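Local coordinates for protein tryptophanyl-tRNA synthetase (Thermus thermophilus, PDB 2EL7) that probably catalyses the ATP-dependent attachment of tryptophan to tRNA(Trp), as a homodimeric class I aminoacyl-tRNA synthetase, at residues F38-Y44 with V79-S85; I8-I14 with E64-N69; L106-F112 with L126-V131. One frame throughout, in Å; residues are numbered along the deposited sequence.

Contact 1: residues F38-Y44 with V79-S85; sequences FFCIVDY and VTLFVQS
Phe39, Ile41, Leu81 and Val83 on one face of a sheet, and Phe38, Cys40 and Phe82 on the other, form the apolar centre; they are carried by neighbouring parallel strands, 38-41 and 80-83, from a beta-alpha-beta unit of the Rossmann-type fold of class I synthetases. The axes approach to 4.7 Å and cross at -21°, in the register Phe38-Thr80, Phe39-Leu81, Cys40-Phe82, Ile41-Val83. Phe39 CB is 3.6 Å from Leu81 CD1, and chi1 m puts Phe39 CD1 3.6 Å from Val79 CG2; helix 55-72 packs on Ile41 and Leu81. On the other face, Thr80 CG2 sits 4.1 Å from the centroid of the Phe38 ring in a CH-pi contact. Phe82, chi1 p, has CE2 3.9 Å from Phe38 CD1 and CE1 3.5 Å from Cys40 SG, an oblique sulfur-aromatic contact.

Four backbone hydrogen bonds join the strands: Phe39 N to Thr80 O (2.7 Å), Phe82 N to Phe39 O (3.0 Å), Ile41 N to Phe82 O (2.9 Å) and Gln84 N to Ile41 O (2.9 Å). Beyond them, 38-44 bends through an inverse gamma turn at Val42, while 84-85 opens a 3-10 segment. The side chain of Gln84 (chi1 and chi2 t) comes within about 3 Å, nearest atoms, of that of Asp136, a predicted tryptophan-binding residue. Tyr44 holds Ser85 CB over its ring face, 4.0 Å from the centroid, and meets Trp95 of the second subunit edge-to-face. At the polar edge Asp43, chi1 p, binds Ser85: OD2 accepts Ser85 N at 3.1 Å, and OD1 accepts Ser85 OG at 2.6 Å.

Contact 2: residues I8-I14 with E64-N69; sequences IQPSGEI and EAALVN
Asn69 and Ala65 are the main contributors where the irregular loop 8-14, which holds much of the predicted HIGH motif and ATP site of a class I synthetase, meets residues 64-69 of helix 55-72. Asn69 (chi1 m) folds back along its helix, ND2 donating to Ala65 O at 2.8 Å, and ND2 lies 3.5 Å from Ile8 CG2. A water accepts weakly from Asn69 ND2 (3.3 Å) and donates to Gln9 O and Ser11 O, both at 2.8 Å, so bridging the loop carbonyls to the helix. Ala65 sets CB 3.7 Å from Gln9 O and CA 3.4 Å from Ser11 O, a CA-H...O contact. Gly12 and Ile14 follow equally: Gly12 CA is 4.4 Å from Ala65 CA, where a CB would clash with Glu64 CB, and Ile14 CD1 is 4.1 Å from Asn69 ND2. The loop holds its own shape with an inverse gamma turn at Pro10 and an ST turn, Glu13 N to Ser11 OG at 3.0 Å. Ile8 ends strand 4-8 beside Ile41 of strand 37-41, while Ile23 of helix 16-33 packs against both Ile14 and Asn69.

Contact 3: residues L106-F112 with L126-V131; sequences LTRMTQF and LLMYPV
Residues 126-131 of helix 124-139 pack against the turn where helix 103-107 gives way to helix 110-115: Arg108 turns, and Met109 takes the N-cap position of the second helix. Leu126 touches this turn lightly, its CB 4.3 Å from Phe112 CD1. Leu127 (chi1 t, chi2 p) reaches between Phe112 and Leu106: CD1 stands almost exactly on the ring normal of Phe112 (chi1 t), 3.8 Å from the centroid in a CH-pi contact, and 3.6 Å from Leu106 CB; the CA atoms of Phe112 and Leu127 are 5.7 Å apart. A water donates to Leu127 O (2.9 Å) and Leu106 O (3.0 Å). Met128, with all three chi angles m, brings CE to 3.9 Å from Leu106 CD1; it also packs on Met128 of the second subunit, so the contact borders the dimer interface. Pro130, at a kink in the helix, sets CB 4.0 Å from Met109 CE. Val131 CG2 lies 3.9 Å from Leu106 CD2, completing with Leu127, Met128 and Pro130 the hole that receives Leu106 as a knob; at the kink Val131 N bonds weakly to Met128 O, not to Leu127 O. With no direct hydrogen bond between the segments, their association rests mainly on the shape fit of apolar side chains.

Contacts 1 and 2 interlock, their centres 11 Å apart and their segments alternating along the chain. Strand 4-8, which leads into the loop of contact 2, lies beside strand 37-41 of contact 1: Ile8 makes probable hydrogen bonds to Cys40 in that strand (Ile8 N to Cys40 O, 2.8 Å) and to Val42 just after it (Val42 N to Ile8 O, 2.9 Å). Helix 55-72, used by contact 2, connects the two strands of contact 1. Together they form part of the Rossmann-type core, which probably carries the ATP site. Contact 3 follows in sequence, about 21 Å from contact 1 and 25 Å from contact 2 between centres, meeting contact 1 where Tyr129 OH lies 4.0 Å from Val42 CG2. Contacts 1 and 3 both reach the second subunit; contact 2 does not.

Contact 1: residues F38-Y44 with V79-S85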
loop_
_atom_site.group_PDB
_atom_site.type_symbol
_atom_site.label_atom_id
_atom_site.label_comp_id
_atom_site.label_asym_id
_atom_site.label_seq_id
_atom_site.Cartn_x
_atom_site.Cartn_y
_atom_site.Cartn_z
ATOM N N PHE A 38 22.027 -5.749 -0.159
ATOM C CA PHE A 38 21.004 -5.169 0.719
ATOM C C PHE A 38 20.365 -6.180 1.651
ATOM O O PHE A 38 19.935 -7.265 1.224
ATOM C CB PHE A 38 19.890 -4.515 -0.086
ATOM C CG PHE A 38 20.290 -3.229 -0.754
ATOM C CD1 PHE A 38 19.324 -2.299 -1.117
ATOM C CD2 PHE A 38 21.617 -2.947 -1.017
ATOM C CE1 PHE A 38 19.675 -1.120 -1.719
ATOM C CE2 PHE A 38 21.973 -1.769 -1.617
ATOM C CZ PHE A 38 20.995 -0.849 -1.971
ATOM N N PHE A 39 20.289 -5.829 2.930
ATOM C CA PHE A 39 19.667 -6.727 3.910
ATOM C C PHE A 39 18.571 -5.944 4.567
ATOM O O PHE A 39 18.835 -4.928 5.203
ATOM C CB PHE A 39 20.689 -7.232 4.940
ATOM C CG PHE A 39 21.749 -8.139 4.349
ATOM C CD1 PHE A 39 22.954 -7.609 3.862
ATOM C CD2 PHE A 39 21.551 -9.521 4.300
ATOM C CE1 PHE A 39 23.942 -8.435 3.345
ATOM C CE2 PHE A 39 22.540 -10.377 3.780
ATOM C CZ PHE A 39 23.738 -9.843 3.302
ATOM N N CYS A 40 17.337 -6.427 4.397
ATOM C CA CYS A 40 16.129 -5.755 4.888
ATOM C C CYS A 40 15.380 -6.492 5.996
ATOM O O CYS A 40 14.887 -7.595 5.782
ATOM C CB CYS A 40 15.186 -5.529 3.694
ATOM S SG CYS A 40 13.699 -4.502 3.939
ATOM N N ILE A 41 15.298 -5.867 7.175
ATOM C CA ILE A 41 14.590 -6.429 8.312
ATOM C C ILE A 41 13.115 -6.110 8.014
ATOM O O ILE A 41 12.682 -4.959 8.133
ATOM C CB ILE A 41 15.048 -5.747 9.634
ATOM C CG1 ILE A 41 16.490 -6.154 9.964
ATOM C CG2 ILE A 41 14.117 -6.135 10.785
ATOM C CD1 ILE A 41 17.075 -5.453 11.191
ATOM N N VAL A 42 12.339 -7.120 7.640
ATOM C CA VAL A 42 10.944 -6.874 7.269
ATOM C C VAL A 42 9.916 -6.742 8.399
ATOM O O VAL A 42 9.029 -7.577 8.540
ATOM C CB VAL A 42 10.446 -7.940 6.235
ATOM C CG1 VAL A 42 11.192 -7.768 4.932
ATOM C CG2 VAL A 42 10.660 -9.342 6.765
ATOM N N ASP A 43 10.004 -5.641 9.143
ATOM C CA ASP A 43 9.111 -5.406 10.268
ATOM C C ASP A 43 7.635 -5.351 9.854
ATOM O O ASP A 43 6.763 -5.769 10.616
ATOM C CB ASP A 43 9.540 -4.135 11.033
ATOM C CG ASP A 43 9.594 -2.883 10.154
ATOM O OD1 ASP A 43 9.683 -1.779 10.717
ATOM O OD2 ASP A 43 9.547 -2.982 8.913
ATOM N N TYR A 44 7.353 -4.864 8.647
ATOM C CA TYR A 44 5.978 -4.813 8.155
ATOM C C TYR A 44 5.334 -6.193 8.041
ATOM O O TYR A 44 4.114 -6.296 8.003
ATOM C CB TYR A 44 5.907 -4.109 6.793
ATOM C CG TYR A 44 5.741 -2.605 6.911
ATOM C CD1 TYR A 44 6.209 -1.745 5.912
ATOM C CD2 TYR A 44 5.134 -2.042 8.030
ATOM C CE1 TYR A 44 6.083 -0.360 6.033
ATOM C CE2 TYR A 44 4.996 -0.657 8.162
ATOM C CZ TYR A 44 5.473 0.177 7.164
ATOM O OH TYR A 44 5.346 1.546 7.307
ATOM N N VAL A 79 28.280 -4.189 4.208
ATOM C CA VAL A 79 26.984 -4.254 3.537
ATOM C C VAL A 79 26.008 -3.105 3.772
ATOM O O VAL A 79 26.396 -2.031 4.261
ATOM C CB VAL A 79 26.267 -5.590 3.850
ATOM C CG1 VAL A 79 27.257 -6.742 3.709
ATOM C CG2 VAL A 79 25.631 -5.559 5.255
ATOM N N THR A 80 24.745 -3.331 3.393
ATOM C CA THR A 80 23.696 -2.319 3.546
ATOM C C THR A 80 22.522 -2.938 4.255
ATOM O O THR A 80 21.742 -3.649 3.657
ATOM C CB THR A 80 23.276 -1.753 2.172
ATOM O OG1 THR A 80 24.378 -1.011 1.645
ATOM C CG2 THR A 80 22.068 -0.813 2.268
ATOM N N LEU A 81 22.420 -2.654 5.549
ATOM C CA LEU A 81 21.376 -3.183 6.422
ATOM C C LEU A 81 20.433 -2.092 6.834
ATOM O O LEU A 81 20.867 -1.052 7.310
ATOM C CB LEU A 81 22.010 -3.776 7.668
ATOM C CG LEU A 81 21.130 -4.423 8.743
ATOM C CD1 LEU A 81 20.389 -5.622 8.166
ATOM C CD2 LEU A 81 22.038 -4.877 9.901
ATOM N N PHE A 82 19.141 -2.340 6.667
ATOM C CA PHE A 82 18.119 -1.364 7.005
ATOM C C PHE A 82 16.789 -2.021 7.378
ATOM O O PHE A 82 16.591 -3.226 7.164
ATOM C CB PHE A 82 17.930 -0.416 5.827
ATOM C CG PHE A 82 17.452 -1.086 4.574
ATOM C CD1 PHE A 82 16.102 -1.153 4.288
ATOM C CD2 PHE A 82 18.360 -1.619 3.662
ATOM C CE1 PHE A 82 15.646 -1.743 3.091
ATOM C CE2 PHE A 82 17.929 -2.208 2.478
ATOM C CZ PHE A 82 16.557 -2.271 2.189
ATOM N N VAL A 83 15.892 -1.225 7.955
ATOM C CA VAL A 83 14.576 -1.698 8.374
ATOM C C VAL A 83 13.549 -1.324 7.311
ATOM O O VAL A 83 13.465 -0.164 6.909
ATOM C CB VAL A 83 14.140 -1.050 9.708
ATOM C CG1 VAL A 83 12.698 -1.459 10.038
ATOM C CG2 VAL A 83 15.087 -1.461 10.816
ATOM N N GLN A 84 12.757 -2.299 6.875
ATOM C CA GLN A 84 11.756 -2.072 5.837
ATOM C C GLN A 84 10.973 -0.757 5.999
ATOM O O GLN A 84 11.026 0.091 5.106
ATOM C CB GLN A 84 10.827 -3.287 5.764
ATOM C CG GLN A 84 9.704 -3.200 4.756
ATOM C CD GLN A 84 8.936 -4.528 4.622
ATOM O OE1 GLN A 84 8.998 -5.409 5.492
ATOM N NE2 GLN A 84 8.212 -4.663 3.527
ATOM N N SER A 85 10.284 -0.567 7.130
ATOM C CA SER A 85 9.519 0.671 7.363
ATOM C C SER A 85 10.310 1.986 7.305
ATOM O O SER A 85 9.713 3.059 7.241
ATOM C CB SER A 85 8.746 0.610 8.705
ATOM O OG SER A 85 9.579 0.657 9.853
#

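Contact 2: residues I8-I14 with E64-N69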
loop_
_atom_site.group_PDB
_atom_site.type_symbol
_atom_site.label_atom_id
_atom_site.label_comp_id
_atom_site.label_asym_id
_atom_site.label_seq_id
_atom_site.Cartn_x
_atom_site.Cartn_y
_atom_site.Cartn_z
ATOM N N ILE A 8 15.152 -10.362 6.305
ATOM C CA ILE A 8 15.422 -10.807 7.666
ATOM C C ILE A 8 14.157 -10.662 8.518
ATOM O O ILE A 8 13.573 -9.572 8.609
ATOM C CB ILE A 8 16.545 -9.960 8.291
ATOM C CG1 ILE A 8 17.883 -10.332 7.651
ATOM C CG2 ILE A 8 16.589 -10.150 9.827
ATOM C CD1 ILE A 8 19.042 -9.533 8.217
ATOM N N GLN A 9 13.732 -11.749 9.150
ATOM C CA GLN A 9 12.536 -11.658 9.988
ATOM C C GLN A 9 12.808 -10.799 11.229
ATOM O O GLN A 9 13.897 -10.853 11.809
ATOM C CB GLN A 9 12.059 -13.062 10.383
ATOM C CG GLN A 9 11.602 -13.866 9.185
ATOM C CD GLN A 9 10.592 -13.097 8.347
ATOM O OE1 GLN A 9 9.636 -12.526 8.889
ATOM N NE2 GLN A 9 10.795 -13.071 7.020
ATOM N N PRO A 10 11.817 -9.995 11.650
ATOM C CA PRO A 10 11.951 -9.125 12.822
ATOM C C PRO A 10 11.953 -9.933 14.145
ATOM O O PRO A 10 10.934 -10.021 14.845
ATOM C CB PRO A 10 10.744 -8.210 12.686
ATOM C CG PRO A 10 9.702 -9.139 12.173
ATOM C CD PRO A 10 10.448 -9.928 11.106
ATOM N N SER A 11 13.095 -10.532 14.468
ATOM C CA SER A 11 13.210 -11.348 15.680
ATOM C C SER A 11 14.656 -11.532 16.124
ATOM O O SER A 11 15.549 -11.687 15.295
ATOM C CB SER A 11 12.600 -12.731 15.434
ATOM O OG SER A 11 13.146 -13.687 16.331
ATOM N N GLY A 12 14.885 -11.539 17.434
ATOM C CA GLY A 12 16.241 -11.735 17.928
ATOM C C GLY A 12 16.585 -13.189 18.247
ATOM O O GLY A 12 17.582 -13.451 18.904
ATOM N N GLU A 13 15.779 -14.141 17.790
ATOM C CA GLU A 13 16.037 -15.563 18.068
ATOM C C GLU A 13 16.662 -16.303 16.886
ATOM O O GLU A 13 15.953 -16.909 16.080
ATOM C CB GLU A 13 14.733 -16.276 18.438
ATOM C CG GLU A 13 13.906 -15.577 19.502
ATOM C CD GLU A 13 14.582 -15.592 20.856
ATOM O OE1 GLU A 13 14.968 -16.693 21.308
ATOM O OE2 GLU A 13 14.722 -14.511 21.470
ATOM N N ILE A 14 17.982 -16.272 16.790
ATOM C CA ILE A 14 18.669 -16.959 15.704
ATOM C C ILE A 14 19.195 -18.284 16.262
ATOM O O ILE A 14 19.863 -18.293 17.301
ATOM C CB ILE A 14 19.885 -16.117 15.178
ATOM C CG1 ILE A 14 19.485 -14.645 15.016
ATOM C CG2 ILE A 14 20.403 -16.691 13.851
ATOM C CD1 ILE A 14 18.195 -14.424 14.241
ATOM N N GLU A 64 16.729 -5.999 17.947
ATOM C CA GLU A 64 17.488 -7.194 18.312
ATOM C C GLU A 64 17.804 -7.994 17.059
ATOM O O GLU A 64 18.855 -8.606 16.979
ATOM C CB GLU A 64 16.710 -8.063 19.314
ATOM C CG GLU A 64 16.669 -7.501 20.729
ATOM C CD GLU A 64 15.759 -8.294 21.675
ATOM O OE1 GLU A 64 15.044 -9.213 21.206
ATOM O OE2 GLU A 64 15.750 -7.991 22.897
ATOM N N ALA A 65 16.889 -7.990 16.089
ATOM C CA ALA A 65 17.096 -8.687 14.816
ATOM C C ALA A 65 18.369 -8.156 14.176
ATOM O O ALA A 65 19.185 -8.916 13.658
ATOM C CB ALA A 65 15.914 -8.459 13.872
ATOM N N ALA A 66 18.538 -6.841 14.209
ATOM C CA ALA A 66 19.732 -6.243 13.642
ATOM C C ALA A 66 20.949 -6.621 14.471
ATOM O O ALA A 66 21.981 -7.030 13.940
ATOM C CB ALA A 66 19.597 -4.713 13.587
ATOM N N LEU A 67 20.828 -6.482 15.781
ATOM C CA LEU A 67 21.946 -6.790 16.648
ATOM C C LEU A 67 22.433 -8.214 16.479
ATOM O O LEU A 67 23.614 -8.445 16.236
ATOM C CB LEU A 67 21.581 -6.542 18.120
ATOM C CG LEU A 67 22.689 -6.754 19.172
ATOM C CD1 LEU A 67 22.312 -5.981 20.418
ATOM C CD2 LEU A 67 22.882 -8.261 19.495
ATOM N N VAL A 68 21.531 -9.171 16.591
ATOM C CA VAL A 68 21.966 -10.551 16.489
ATOM C C VAL A 68 22.513 -10.952 15.119
ATOM O O VAL A 68 23.485 -11.704 15.038
ATOM C CB VAL A 68 20.856 -11.531 16.926
ATOM C CG1 VAL A 68 21.403 -12.952 16.883
ATOM C CG2 VAL A 68 20.403 -11.203 18.354
ATOM N N ASN A 69 21.913 -10.458 14.050
ATOM C CA ASN A 69 22.422 -10.794 12.733
ATOM C C ASN A 69 23.768 -10.139 12.495
ATOM O O ASN A 69 24.619 -10.691 11.804
ATOM C CB ASN A 69 21.420 -10.412 11.656
ATOM C CG ASN A 69 20.353 -11.461 11.494
ATOM O OD1 ASN A 69 20.614 -12.521 10.965
ATOM N ND2 ASN A 69 19.160 -11.182 11.989
HETATM O O HOH W 1 16.148 -12.360 12.676
#

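Contact 3: residues L106-F112 with L126-V131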
loop_
_atom_site.group_PDB
_atom_site.type_symbol
_atom_site.label_atom_id
_atom_site.label_comp_id
_atom_site.label_asym_id
_atom_site.label_seq_id
_atom_site.Cartn_x
_atom_site.Cartn_y
_atom_site.Cartn_z
ATOM N N LEU A 106 -2.957 -14.259 -6.745
ATOM C CA LEU A 106 -2.703 -14.100 -5.316
ATOM C C LEU A 106 -3.479 -15.129 -4.515
ATOM O O LEU A 106 -2.925 -15.782 -3.633
ATOM C CB LEU A 106 -3.061 -12.692 -4.847
ATOM C CG LEU A 106 -2.148 -11.607 -5.403
ATOM C CD1 LEU A 106 -2.705 -10.250 -5.087
ATOM C CD2 LEU A 106 -0.774 -11.779 -4.829
ATOM N N THR A 107 -4.756 -15.296 -4.826
ATOM C CA THR A 107 -5.558 -16.266 -4.098
ATOM C C THR A 107 -4.980 -17.687 -4.207
ATOM O O THR A 107 -5.197 -18.522 -3.325
ATOM C CB THR A 107 -7.035 -16.216 -4.567
ATOM O OG1 THR A 107 -7.118 -16.514 -5.962
ATOM C CG2 THR A 107 -7.596 -14.816 -4.376
ATOM N N ARG A 108 -4.192 -17.949 -5.250
ATOM C CA ARG A 108 -3.593 -19.269 -5.422
ATOM C C ARG A 108 -2.180 -19.422 -4.883
ATOM O O ARG A 108 -1.581 -20.489 -5.045
ATOM C CB ARG A 108 -3.583 -19.675 -6.894
ATOM C CG ARG A 108 -4.942 -19.852 -7.462
ATOM C CD ARG A 108 -4.897 -20.230 -8.914
ATOM N NE ARG A 108 -6.057 -19.629 -9.538
ATOM C CZ ARG A 108 -6.000 -18.572 -10.328
ATOM N NH1 ARG A 108 -7.112 -18.064 -10.843
ATOM N NH2 ARG A 108 -4.824 -18.048 -10.635
ATOM N N MET A 109 -1.622 -18.373 -4.284
ATOM C CA MET A 109 -0.276 -18.497 -3.732
ATOM C C MET A 109 -0.411 -19.509 -2.613
ATOM O O MET A 109 -1.361 -19.454 -1.824
ATOM C CB MET A 109 0.229 -17.173 -3.163
ATOM C CG MET A 109 0.369 -16.063 -4.209
ATOM S SD MET A 109 1.798 -16.197 -5.283
ATOM C CE MET A 109 3.161 -15.931 -4.067
ATOM N N THR A 110 0.532 -20.439 -2.563
ATOM C CA THR A 110 0.524 -21.479 -1.573
ATOM C C THR A 110 0.373 -20.998 -0.139
ATOM O O THR A 110 -0.392 -21.581 0.619
ATOM C CB THR A 110 1.798 -22.308 -1.650
ATOM O OG1 THR A 110 1.974 -22.768 -2.985
ATOM C CG2 THR A 110 1.717 -23.508 -0.715
ATOM N N GLN A 111 1.089 -19.945 0.243
ATOM C CA GLN A 111 1.015 -19.495 1.625
ATOM C C GLN A 111 -0.360 -19.020 1.995
ATOM O O GLN A 111 -0.925 -19.469 2.989
ATOM C CB GLN A 111 2.067 -18.415 1.926
ATOM C CG GLN A 111 3.460 -19.001 2.125
ATOM C CD GLN A 111 4.322 -18.205 3.120
ATOM O OE1 GLN A 111 3.849 -17.789 4.189
ATOM N NE2 GLN A 111 5.591 -18.017 2.783
ATOM N N PHE A 112 -0.912 -18.117 1.195
ATOM C CA PHE A 112 -2.250 -17.607 1.459
ATOM C C PHE A 112 -3.279 -18.734 1.524
ATOM O O PHE A 112 -4.120 -18.764 2.421
ATOM C CB PHE A 112 -2.682 -16.626 0.371
ATOM C CG PHE A 112 -4.153 -16.327 0.391
ATOM C CD1 PHE A 112 -4.687 -15.442 1.331
ATOM C CD2 PHE A 112 -5.006 -16.942 -0.512
ATOM C CE1 PHE A 112 -6.045 -15.177 1.365
ATOM C CE2 PHE A 112 -6.388 -16.684 -0.491
ATOM C CZ PHE A 112 -6.908 -15.802 0.447
ATOM N N LEU A 126 -2.591 -11.034 4.559
ATOM C CA LEU A 126 -2.063 -12.330 4.123
ATOM C C LEU A 126 -2.107 -12.392 2.583
ATOM O O LEU A 126 -1.110 -12.752 1.937
ATOM C CB LEU A 126 -2.897 -13.516 4.672
ATOM C CG LEU A 126 -2.920 -13.960 6.148
ATOM C CD1 LEU A 126 -1.708 -13.372 6.902
ATOM C CD2 LEU A 126 -4.264 -13.539 6.808
ATOM N N LEU A 127 -3.259 -12.040 1.999
ATOM C CA LEU A 127 -3.393 -12.093 0.546
ATOM C C LEU A 127 -2.440 -11.156 -0.205
ATOM O O LEU A 127 -1.784 -11.573 -1.160
ATOM C CB LEU A 127 -4.833 -11.776 0.108
ATOM C CG LEU A 127 -5.048 -11.754 -1.422
ATOM C CD1 LEU A 127 -5.055 -13.183 -1.943
ATOM C CD2 LEU A 127 -6.367 -11.077 -1.781
ATOM N N MET A 128 -2.367 -9.902 0.240
ATOM C CA MET A 128 -1.543 -8.875 -0.403
ATOM C C MET A 128 -0.036 -8.853 -0.046
ATOM O O MET A 128 0.738 -8.138 -0.690
ATOM C CB MET A 128 -2.144 -7.484 -0.123
ATOM C CG MET A 128 -3.610 -7.338 -0.484
ATOM S SD MET A 128 -3.901 -7.871 -2.194
ATOM C CE MET A 128 -2.689 -6.940 -3.055
ATOM N N TYR A 129 0.397 -9.628 0.942
ATOM C CA TYR A 129 1.816 -9.581 1.307
ATOM C C TYR A 129 2.792 -9.833 0.165
ATOM O O TYR A 129 3.815 -9.151 0.050
ATOM C CB TYR A 129 2.119 -10.554 2.442
ATOM C CG TYR A 129 3.512 -10.398 3.012
ATOM C CD1 TYR A 129 3.917 -9.203 3.591
ATOM C CD2 TYR A 129 4.441 -11.457 2.953
ATOM C CE1 TYR A 129 5.220 -9.057 4.098
ATOM C CE2 TYR A 129 5.728 -11.321 3.454
ATOM C CZ TYR A 129 6.114 -10.122 4.024
ATOM O OH TYR A 129 7.401 -9.986 4.515
ATOM N N PRO A 130 2.506 -10.814 -0.704
ATOM C CA PRO A 130 3.474 -11.026 -1.790
ATOM C C PRO A 130 3.686 -9.791 -2.674
ATOM O O PRO A 130 4.786 -9.578 -3.201
ATOM C CB PRO A 130 2.889 -12.212 -2.546
ATOM C CG PRO A 130 2.212 -13.005 -1.412
ATOM C CD PRO A 130 1.510 -11.906 -0.647
ATOM N N VAL A 131 2.647 -8.973 -2.847
ATOM C CA VAL A 131 2.787 -7.758 -3.662
ATOM C C VAL A 131 3.728 -6.781 -2.938
ATOM O O VAL A 131 4.577 -6.149 -3.577
ATOM C CB VAL A 131 1.420 -7.107 -3.944
ATOM C CG1 VAL A 131 1.597 -5.837 -4.821
ATOM C CG2 VAL A 131 0.532 -8.128 -4.673
HETATM O O HOH W 2 -1.377 -14.393 -1.460
#